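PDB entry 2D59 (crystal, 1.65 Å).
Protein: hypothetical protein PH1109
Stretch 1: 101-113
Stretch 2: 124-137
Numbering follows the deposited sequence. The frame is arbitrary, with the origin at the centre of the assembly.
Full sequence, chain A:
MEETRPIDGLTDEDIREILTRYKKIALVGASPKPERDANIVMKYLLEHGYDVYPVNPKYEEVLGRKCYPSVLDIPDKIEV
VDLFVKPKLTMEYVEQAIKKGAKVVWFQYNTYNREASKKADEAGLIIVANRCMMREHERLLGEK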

# COMPACT_ATOMS: atom_id res chain seq x y z
N GLY A 101 -2.73 -10.13 -8.81
CA GLY A 101 -1.63 -9.93 -9.73
C GLY A 101 -0.87 -8.64 -9.49
O GLY A 101 -0.30 -8.06 -10.41
N ALA A 102 -0.88 -8.18 -8.24
CA ALA A 102 -0.18 -6.95 -7.88
C ALA A 102 1.31 -7.10 -8.18
O ALA A 102 1.81 -8.21 -8.33
N LYS A 103 2.01 -5.97 -8.27
CA LYS A 103 3.44 -5.97 -8.57
C LYS A 103 4.26 -5.68 -7.33
O LYS A 103 5.42 -6.08 -7.23
N VAL A 104 3.66 -4.97 -6.38
CA VAL A 104 4.36 -4.58 -5.15
C VAL A 104 3.48 -4.69 -3.91
O VAL A 104 2.29 -4.38 -3.95
N VAL A 105 4.08 -5.15 -2.82
CA VAL A 105 3.39 -5.23 -1.54
C VAL A 105 4.16 -4.23 -0.69
O VAL A 105 5.38 -4.34 -0.55
N TRP A 106 3.46 -3.24 -0.16
CA TRP A 106 4.09 -2.21 0.64
C TRP A 106 3.63 -2.26 2.09
O TRP A 106 2.48 -1.94 2.39
N PHE A 107 4.52 -2.68 2.98
CA PHE A 107 4.23 -2.76 4.40
C PHE A 107 4.52 -1.42 5.07
O PHE A 107 5.68 -1.01 5.17
N GLN A 108 3.48 -0.74 5.53
CA GLN A 108 3.65 0.53 6.21
C GLN A 108 4.23 0.24 7.60
O GLN A 108 4.36 -0.92 8.00
N TYR A 109 4.56 1.29 8.34
CA TYR A 109 5.13 1.13 9.68
C TYR A 109 4.31 0.23 10.60
O TYR A 109 3.08 0.32 10.65
N ASN A 110 5.01 -0.65 11.31
CA ASN A 110 4.40 -1.58 12.26
C ASN A 110 3.34 -2.51 11.68
O ASN A 110 2.34 -2.80 12.34
N THR A 111 3.56 -2.99 10.46
CA THR A 111 2.61 -3.91 9.83
C THR A 111 3.31 -5.15 9.29
O THR A 111 2.67 -6.11 8.87
N TYR A 112 4.64 -5.14 9.29
CA TYR A 112 5.40 -6.25 8.72
C TYR A 112 5.28 -7.61 9.41
O TYR A 112 5.38 -7.72 10.64
N ASN A 113 5.07 -8.63 8.60
CA ASN A 113 4.97 -10.02 9.05
C ASN A 113 5.85 -10.80 8.07
O ASN A 113 5.61 -10.76 6.87
N GLY A 124 6.76 -13.63 -6.56
CA GLY A 124 7.33 -12.66 -7.49
C GLY A 124 7.00 -11.21 -7.19
O GLY A 124 7.32 -10.33 -7.99
N LEU A 125 6.37 -10.97 -6.05
CA LEU A 125 6.00 -9.61 -5.66
C LEU A 125 7.18 -8.86 -5.07
O LEU A 125 7.94 -9.40 -4.27
N ILE A 126 7.34 -7.60 -5.47
CA ILE A 126 8.40 -6.76 -4.96
C ILE A 126 7.96 -6.35 -3.56
O ILE A 126 6.79 -6.06 -3.34
N ILE A 127 8.90 -6.33 -2.61
CA ILE A 127 8.56 -5.98 -1.24
C ILE A 127 9.18 -4.69 -0.73
O ILE A 127 10.40 -4.50 -0.78
N VAL A 128 8.33 -3.78 -0.27
CA VAL A 128 8.78 -2.53 0.32
C VAL A 128 8.30 -2.71 1.76
O VAL A 128 7.15 -3.09 1.98
N ALA A 129 9.18 -2.48 2.73
CA ALA A 129 8.78 -2.69 4.11
C ALA A 129 9.31 -1.70 5.11
O ALA A 129 10.49 -1.30 5.08
N ASN A 130 8.43 -1.32 6.03
CA ASN A 130 8.72 -0.36 7.08
C ASN A 130 9.11 1.00 6.53
O ASN A 130 10.13 1.58 6.91
N ARG A 131 8.28 1.48 5.61
CA ARG A 131 8.43 2.79 4.98
C ARG A 131 7.00 3.28 4.80
O ARG A 131 6.06 2.49 4.87
N CYS A 132 6.84 4.57 4.57
CA CYS A 132 5.52 5.15 4.36
C CYS A 132 5.48 5.71 2.94
O CYS A 132 6.39 6.44 2.55
N MET A 133 4.45 5.39 2.18
CA MET A 133 4.36 5.89 0.81
C MET A 133 4.43 7.41 0.73
O MET A 133 5.04 7.96 -0.17
N MET A 134 3.80 8.09 1.69
CA MET A 134 3.82 9.54 1.71
C MET A 134 5.20 10.08 2.06
O MET A 134 5.72 10.97 1.38
N ARG A 135 5.79 9.54 3.13
CA ARG A 135 7.11 9.97 3.56
C ARG A 135 8.13 9.78 2.45
O ARG A 135 8.93 10.68 2.17
N GLU A 136 8.11 8.61 1.82
CA GLU A 136 9.04 8.32 0.73
C GLU A 136 8.82 9.25 -0.45
O GLU A 136 9.77 9.75 -1.05
N HIS A 137 7.55 9.48 -0.79
CA HIS A 137 7.26 10.36 -1.91
C HIS A 137 7.78 11.77 -1.63
O HIS A 137 8.45 12.38 -2.46

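Two parallel strands, 104-107 and 126-129, lie side by side with their axes 4.6 Å apart at closest approach, and backbone hydrogen bonds run along the register. Val-105 N donates to Ile-126 O at 2.9 Å and Val-105 O accepts from Val-128 N at 3.0 Å; Phe-107 repeats the pattern, its N reaching Val-128 O at 2.8 Å and its O receiving Asn-130 N at 2.9 Å. Side chains then alternate between the two faces of the sheet, each beside its bridge partner.

On one face sit Val-104, Ile-126, Trp-106 and Val-128. The two valines are both t, and Val-104 CG1 meets Val-128 CG2 at 3.9 Å, while Val-104 CG2 rests 3.8 Å from Ile-126 CB. Ile-126 itself is m, t. The dominant shape is the indole of Trp-106, whose t rotamer, with chi2 near -57°, brings the end of the side chain nearer the second stretch, where the ring lies among Val-128, Arg-131, Met-133 and Glu-136. Its six-membered ring is a flat plate held between two bumps: Val-128 CG1 lies 3.4 Å from the ring centroid over one face, and Met-133 CG lies 3.5 Å from that centroid over the opposite face. Met-133 is m, t, p, and its CG methylene lies over the ring. The plate's rim is also used. Trp-106 NE1 donates to Arg-131 O at 2.9 Å, which satisfies the one polar atom of the ring, and Glu-136 CG stands at the edge, 3.8 Å from Trp-106 CZ2. Glu-136 also carries a salt bridge to Arg-131, with Arg-131 NH1 and Glu-136 OE2 3.1 Å apart.

On the other face, with Val-105 (t), Ile-127 (m, t), Phe-107 (m) and Ala-129, the bridge of Phe-107 with Ala-129 sets a large side chain beside a small one. Ala-129 CB is a small bump: the ring of Tyr-112 (t) closes on it, CD2 at 3.4 Å, and Phe-107 CB lies 4.1 Å from it. Ile-127 CG2 reaches the edges of both rings, 4.2 Å from Phe-107 CD2 and 4.3 Å from Tyr-112 CE2. Earlier along the strands, Val-105 CG2 packs 4.0 Å from CB of Leu-125 (m, m).

Beyond the strands, Tyr-109 (m) starts sideways but sends its ring over the loop, with Arg-131 C over one face. Tyr-109 CE2 is 3.7 Å from Cys-132 CB and 3.3 Å from Arg-135 NH1. Cys-132 caps the helix through a weak bond from Arg-135 N to Cys-132 SG, 3.7 Å long.

Waters link polar atoms of the two stretches. One donates to both Tyr-109 OH (2.9 Å) and Glu-136 OE1 (2.9 Å) while accepting from Cys-132 N (2.8 Å). Asn-130 OD1 receives two others: one also donates to Gln-108 O and accepts from Tyr-112 N, the other accepts from Asn-110 N. The rule to read here is a large flat ring clamped by aliphatic carbons on one face of the sheet, and an alanine methyl against a tyrosine ring on the other.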

# COMPACT_ATOMS: atom_id res chain seq x y z
CB ALA A 102 -0.39 -6.64 -6.40
CB LYS A 103 3.76 -4.92 -9.63
CG LYS A 103 3.08 -5.12 -10.97
CD LYS A 103 3.63 -6.34 -11.69
CE LYS A 103 3.04 -6.46 -13.09
NZ LYS A 103 3.57 -7.64 -13.82
CB VAL A 104 4.84 -3.11 -5.25
CG1 VAL A 104 5.52 -2.68 -3.96
CG2 VAL A 104 5.79 -2.95 -6.43
CB VAL A 105 3.49 -6.63 -0.90
CG1 VAL A 105 2.76 -6.63 0.45
CG2 VAL A 105 2.87 -7.67 -1.82
CB TRP A 106 3.78 -0.84 0.03
CG TRP A 106 4.55 0.30 0.63
CD1 TRP A 106 4.58 0.66 1.94
CD2 TRP A 106 5.37 1.25 -0.07
NE1 TRP A 106 5.36 1.78 2.11
CE2 TRP A 106 5.86 2.16 0.89
CE3 TRP A 106 5.73 1.42 -1.41
CZ2 TRP A 106 6.70 3.23 0.55
CZ3 TRP A 106 6.56 2.49 -1.75
CH2 TRP A 106 7.04 3.37 -0.77
CB PHE A 107 5.08 -3.85 5.06
CG PHE A 107 4.69 -5.26 4.69
CD1 PHE A 107 3.74 -5.95 5.43
CD2 PHE A 107 5.28 -5.89 3.60
CE1 PHE A 107 3.39 -7.26 5.10
CE2 PHE A 107 4.93 -7.20 3.26
CZ PHE A 107 3.99 -7.88 4.01
CB GLN A 108 2.31 1.25 6.33
CG GLN A 108 1.72 1.74 5.01
CD GLN A 108 2.24 3.10 4.59
OE1 GLN A 108 2.43 3.99 5.42
NE2 GLN A 108 2.45 3.28 3.29
CB TYR A 109 5.32 2.50 10.33
CG TYR A 109 6.32 3.39 9.62
CD1 TYR A 109 7.61 2.94 9.37
CD2 TYR A 109 5.97 4.68 9.21
CE1 TYR A 109 8.54 3.75 8.73
CE2 TYR A 109 6.90 5.50 8.56
CZ TYR A 109 8.18 5.03 8.33
OH TYR A 109 9.11 5.83 7.70
CB ASN A 110 3.79 -0.79 13.43
CG ASN A 110 4.80 0.11 14.11
OD1 ASN A 110 5.33 1.04 13.51
ND2 ASN A 110 5.07 -0.16 15.38
CB THR A 111 1.88 -3.25 8.64
OG1 THR A 111 2.79 -3.11 7.55
CG2 THR A 111 1.35 -1.89 9.02
CB TYR A 112 6.88 -5.86 8.61
CG TYR A 112 7.66 -6.76 7.69
CD1 TYR A 112 8.39 -7.84 8.19
CD2 TYR A 112 7.67 -6.53 6.32
CE1 TYR A 112 9.11 -8.68 7.34
CE2 TYR A 112 8.38 -7.36 5.46
CZ TYR A 112 9.10 -8.43 5.97
OH TYR A 112 9.81 -9.22 5.11
CB ASN A 113 3.52 -10.52 8.94
CG ASN A 113 3.38 -11.98 9.33
OD1 ASN A 113 3.23 -12.31 10.51
ND2 ASN A 113 3.44 -12.86 8.34
CB LEU A 125 4.87 -9.64 -4.62
CG LEU A 125 3.47 -10.00 -5.11
CD1 LEU A 125 2.90 -8.82 -5.88
CD2 LEU A 125 3.51 -11.25 -5.97
CB ILE A 126 8.57 -5.50 -5.81
CG1 ILE A 126 8.94 -5.89 -7.24
CG2 ILE A 126 9.65 -4.61 -5.21
CD1 ILE A 126 8.98 -4.72 -8.19
CB ILE A 127 8.97 -7.13 -0.28
CG1 ILE A 127 8.29 -8.43 -0.73
CG2 ILE A 127 8.57 -6.80 1.16
CD1 ILE A 127 8.79 -9.65 -0.02
CB VAL A 128 8.11 -1.30 -0.31
CG1 VAL A 128 8.56 -0.03 0.41
CG2 VAL A 128 8.47 -1.22 -1.79
CB ALA A 129 9.15 -4.11 4.53
CB ASN A 130 9.80 -0.90 8.01
CG ASN A 130 9.63 -0.40 9.43
OD1 ASN A 130 8.53 -0.44 9.98
ND2 ASN A 130 10.72 0.06 10.04
CB ARG A 131 9.08 2.69 3.59
CG ARG A 131 10.45 2.04 3.52
CD ARG A 131 10.99 2.23 2.10
NE ARG A 131 12.15 1.40 1.81
CZ ARG A 131 13.38 1.87 1.59
NH1 ARG A 131 13.61 3.18 1.64
NH2 ARG A 131 14.37 1.04 1.30
CB CYS A 132 5.26 6.26 5.37
SG CYS A 132 3.74 7.17 5.06
CB MET A 133 3.08 5.39 0.12
CG MET A 133 3.13 3.91 -0.25
SD MET A 133 1.88 3.46 -1.49
CE MET A 133 2.71 4.02 -3.02
CB MET A 134 2.81 10.08 2.72
CG MET A 134 2.90 11.58 2.90
SD MET A 134 1.62 12.20 4.00
CE MET A 134 2.31 11.78 5.58
CB ARG A 135 7.55 9.17 4.79
CG ARG A 135 8.70 9.81 5.55
CD ARG A 135 8.24 10.35 6.89
NE ARG A 135 8.14 9.30 7.90
CZ ARG A 135 7.57 9.45 9.09
NH1 ARG A 135 7.53 8.43 9.94
NH2 ARG A 135 7.01 10.60 9.42
CB GLU A 136 8.89 6.86 0.29
CG GLU A 136 9.33 5.83 1.31
CD GLU A 136 10.75 6.05 1.78
OE1 GLU A 136 10.95 6.78 2.78
OE2 GLU A 136 11.68 5.51 1.15
CB HIS A 137 5.75 10.39 -2.17
CG HIS A 137 5.37 11.12 -3.43
ND1 HIS A 137 5.31 12.50 -3.50
CD2 HIS A 137 5.06 10.67 -4.66
CE1 HIS A 137 4.97 12.86 -4.72
NE2 HIS A 137 4.82 11.76 -5.45
O HOH W 1 6.41 -7.76 -9.23
O HOH W 2 6.60 -2.78 9.18
O HOH W 3 9.10 6.16 4.86
O HOH W 4 11.73 3.79 6.78
O HOH W 5 7.54 -1.24 12.43